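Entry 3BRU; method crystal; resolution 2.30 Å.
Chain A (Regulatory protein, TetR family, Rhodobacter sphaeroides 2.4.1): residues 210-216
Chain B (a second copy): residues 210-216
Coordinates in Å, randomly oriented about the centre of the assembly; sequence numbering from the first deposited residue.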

# COMPACT_ATOMS: atom_id res chain seq x y z
N ARG A 210 -0.01 14.10 -10.45
CA ARG A 210 -0.72 15.29 -10.85
C ARG A 210 -1.11 16.09 -9.61
O ARG A 210 -0.89 17.28 -9.53
N THR A 211 -1.68 15.41 -8.62
CA THR A 211 -2.14 16.06 -7.39
C THR A 211 -0.98 16.45 -6.46
O THR A 211 -0.96 17.56 -5.95
N PHE A 212 0.02 15.59 -6.34
CA PHE A 212 1.24 15.90 -5.56
C PHE A 212 2.04 17.08 -6.10
O PHE A 212 2.63 17.85 -5.33
N GLY A 213 2.07 17.21 -7.43
CA GLY A 213 2.77 18.30 -8.15
C GLY A 213 2.33 19.71 -7.77
O GLY A 213 3.09 20.67 -7.99
N ARG A 214 1.13 19.84 -7.20
CA ARG A 214 0.59 21.09 -6.67
C ARG A 214 1.37 21.62 -5.48
O ARG A 214 1.29 22.80 -5.15
N HIS A 215 2.08 20.73 -4.78
CA HIS A 215 2.90 21.14 -3.63
C HIS A 215 4.08 22.02 -4.06
O HIS A 215 4.69 22.65 -3.22
N PHE A 216 4.38 22.04 -5.36
CA PHE A 216 5.55 22.75 -5.90
C PHE A 216 5.18 24.06 -6.56
O PHE A 216 4.07 24.22 -7.05
N ARG B 210 -0.88 15.82 7.46
CA ARG B 210 -0.35 17.16 7.59
C ARG B 210 0.04 17.75 6.22
O ARG B 210 -0.25 18.91 5.93
N THR B 211 0.65 16.95 5.36
CA THR B 211 1.03 17.40 4.02
C THR B 211 -0.16 17.49 3.05
O THR B 211 -0.28 18.46 2.31
N PHE B 212 -1.03 16.49 3.05
CA PHE B 212 -2.21 16.55 2.20
C PHE B 212 -3.06 17.75 2.57
O PHE B 212 -3.78 18.32 1.74
N GLY B 213 -3.03 18.12 3.85
CA GLY B 213 -3.86 19.22 4.33
C GLY B 213 -3.52 20.53 3.68
O GLY B 213 -4.28 21.47 3.77
N ARG B 214 -2.38 20.60 3.00
CA ARG B 214 -1.94 21.84 2.41
C ARG B 214 -2.58 22.12 1.06
O ARG B 214 -2.44 23.21 0.55
N HIS B 215 -3.31 21.15 0.50
CA HIS B 215 -4.22 21.39 -0.63
C HIS B 215 -5.41 22.31 -0.33
O HIS B 215 -6.03 22.83 -1.26
N PHE B 216 -5.72 22.52 0.95
CA PHE B 216 -6.84 23.40 1.40
C PHE B 216 -6.38 24.80 1.71
O PHE B 216 -5.19 24.99 1.95

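The two copies meet here through residues within 211 to 215 of each chain, and the contact is small: 273 Å² is buried, both sides summed. A:His215 and B:His215 lie at its centre. Each CA-to-CB bond points sideways, and chi1 is m in both (-68° in chain A, -62° in chain B). With chi2 at -65° and -52°, the far end of each ring comes nearer to the other stretch. These two residues have the largest covered areas, 80 Å² for A:His215 and 76 Å² for B:His215.

The two imidazoles form an oblique aromatic pair. Their centroids are 4.4 Å apart and their planes meet at 34°. Each ring has CE1 of its partner over one face. NE2 of A:His215 is 3.4 Å from NE2 of B:His215, but the angle is poor and this is not a hydrogen bond.

Each ring also reaches a backbone oxygen in the other copy. CE1 of A:His215 is 3.1 Å from O of B:Thr211, which lies at the edge of the ring, near its plane. CE1 of B:His215 is 3.3 Å from O of A:Thr211. The imidazole CE1-H is polarised, so a carbonyl oxygen is a reasonable neighbour. Each of these oxygens also accepts a backbone hydrogen bond within its own chain. B:Arg214 N is 3.1 Å from B:Thr211 O. A:Arg214 N is 3.3 Å from A:Thr211 O, and this bond is weak.

Nonpolar packing adds to the contact. A:Thr211 and B:Thr211 point toward the other stretch, both with chi1 m. The methyl CG2 of B:Thr211 is 3.7 Å from CE1 of A:His215. The methyl CG2 of A:Thr211 is 3.9 Å from NE2 of B:His215. OG1 of A:Thr211 is hydrogen-bonded elsewhere in the structure. The arginines contribute through CB: A:Arg214 CB is 4.1 Å from B:His215 CE1, and B:Arg214 CB is 4.5 Å from A:His215 CE1. Both point toward the other stretch with chi1 m. They differ at chi2, m in A:Arg214 and t in B:Arg214, and the end of A:Arg214 leads away.

A:Phe212 and B:Phe212 point away with chi1 t, though their ends come nearer. CE1 of A:Phe212 is 4.8 Å from CG2 of B:Thr211, and CE1 of B:Phe212 is 4.8 Å from CG2 of A:Thr211. A:Arg210, B:Arg210, A:Phe216 and B:Phe216 are out of reach. A:Gly213 and B:Gly213 have no side chain and add no covered area.

No hydrogen bond crosses between the stretches. The contact rests on close packing around the histidine pair.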

# COMPACT_ATOMS: atom_id res chain seq x y z
CB ARG A 210 -1.95 14.88 -11.63
CG ARG A 210 -2.60 15.99 -12.42
CD ARG A 210 -3.62 15.46 -13.48
NE ARG A 210 -3.01 14.61 -14.53
CZ ARG A 210 -3.31 13.33 -14.77
NH1 ARG A 210 -4.25 12.68 -14.06
NH2 ARG A 210 -2.66 12.69 -15.75
CB THR A 211 -3.26 15.23 -6.73
OG1 THR A 211 -4.34 15.15 -7.67
CG2 THR A 211 -3.76 15.86 -5.44
CB PHE A 212 2.15 14.67 -5.46
CG PHE A 212 3.11 14.75 -4.32
CD1 PHE A 212 2.76 14.27 -3.04
CD2 PHE A 212 4.38 15.30 -4.49
CE1 PHE A 212 3.64 14.37 -1.96
CE2 PHE A 212 5.27 15.41 -3.41
CZ PHE A 212 4.90 14.93 -2.15
CB ARG A 214 -0.84 20.90 -6.16
CG ARG A 214 -1.87 20.41 -7.13
CD ARG A 214 -2.16 21.38 -8.16
NE ARG A 214 -3.55 21.28 -8.59
CZ ARG A 214 -4.46 22.25 -8.47
NH1 ARG A 214 -5.70 22.03 -8.92
NH2 ARG A 214 -4.15 23.44 -7.93
CB HIS A 215 3.43 19.93 -2.84
CG HIS A 215 2.37 19.16 -2.12
ND1 HIS A 215 1.62 19.69 -1.09
CD2 HIS A 215 1.95 17.87 -2.25
CE1 HIS A 215 0.79 18.77 -0.63
NE2 HIS A 215 0.97 17.66 -1.31
CB PHE A 216 6.29 21.87 -6.92
CG PHE A 216 6.50 20.43 -6.48
CD1 PHE A 216 7.18 20.12 -5.32
CD2 PHE A 216 6.05 19.37 -7.28
CE1 PHE A 216 7.40 18.80 -4.93
CE2 PHE A 216 6.27 18.04 -6.91
CZ PHE A 216 6.94 17.76 -5.72
CB ARG B 210 0.76 17.23 8.66
CG ARG B 210 2.11 17.80 8.19
CD ARG B 210 3.03 18.15 9.38
NE ARG B 210 4.15 19.05 9.04
CZ ARG B 210 5.44 18.84 9.36
NH1 ARG B 210 5.80 17.74 10.03
NH2 ARG B 210 6.38 19.74 9.03
CB THR B 211 2.14 16.50 3.45
OG1 THR B 211 3.34 16.74 4.20
CG2 THR B 211 2.42 16.79 2.01
CB PHE B 212 -3.05 15.27 2.33
CG PHE B 212 -4.08 15.13 1.23
CD1 PHE B 212 -3.74 14.53 0.01
CD2 PHE B 212 -5.38 15.58 1.41
CE1 PHE B 212 -4.67 14.39 -1.00
CE2 PHE B 212 -6.34 15.46 0.38
CZ PHE B 212 -5.97 14.87 -0.83
CB ARG B 214 -0.42 21.88 2.33
CG ARG B 214 0.20 21.98 3.70
CD ARG B 214 1.69 22.09 3.63
NE ARG B 214 2.08 23.38 3.05
CZ ARG B 214 3.20 24.03 3.38
NH1 ARG B 214 4.01 23.53 4.30
NH2 ARG B 214 3.49 25.17 2.80
CB HIS B 215 -4.76 20.07 -1.17
CG HIS B 215 -3.69 19.17 -1.71
ND1 HIS B 215 -2.76 19.60 -2.64
CD2 HIS B 215 -3.40 17.88 -1.46
CE1 HIS B 215 -1.96 18.60 -2.95
NE2 HIS B 215 -2.31 17.54 -2.24
CB PHE B 216 -7.56 22.72 2.55
CG PHE B 216 -7.97 21.33 2.19
CD1 PHE B 216 -9.12 21.11 1.44
CD2 PHE B 216 -7.16 20.26 2.48
CE1 PHE B 216 -9.47 19.82 1.04
CE2 PHE B 216 -7.51 18.98 2.11
CZ PHE B 216 -8.64 18.76 1.38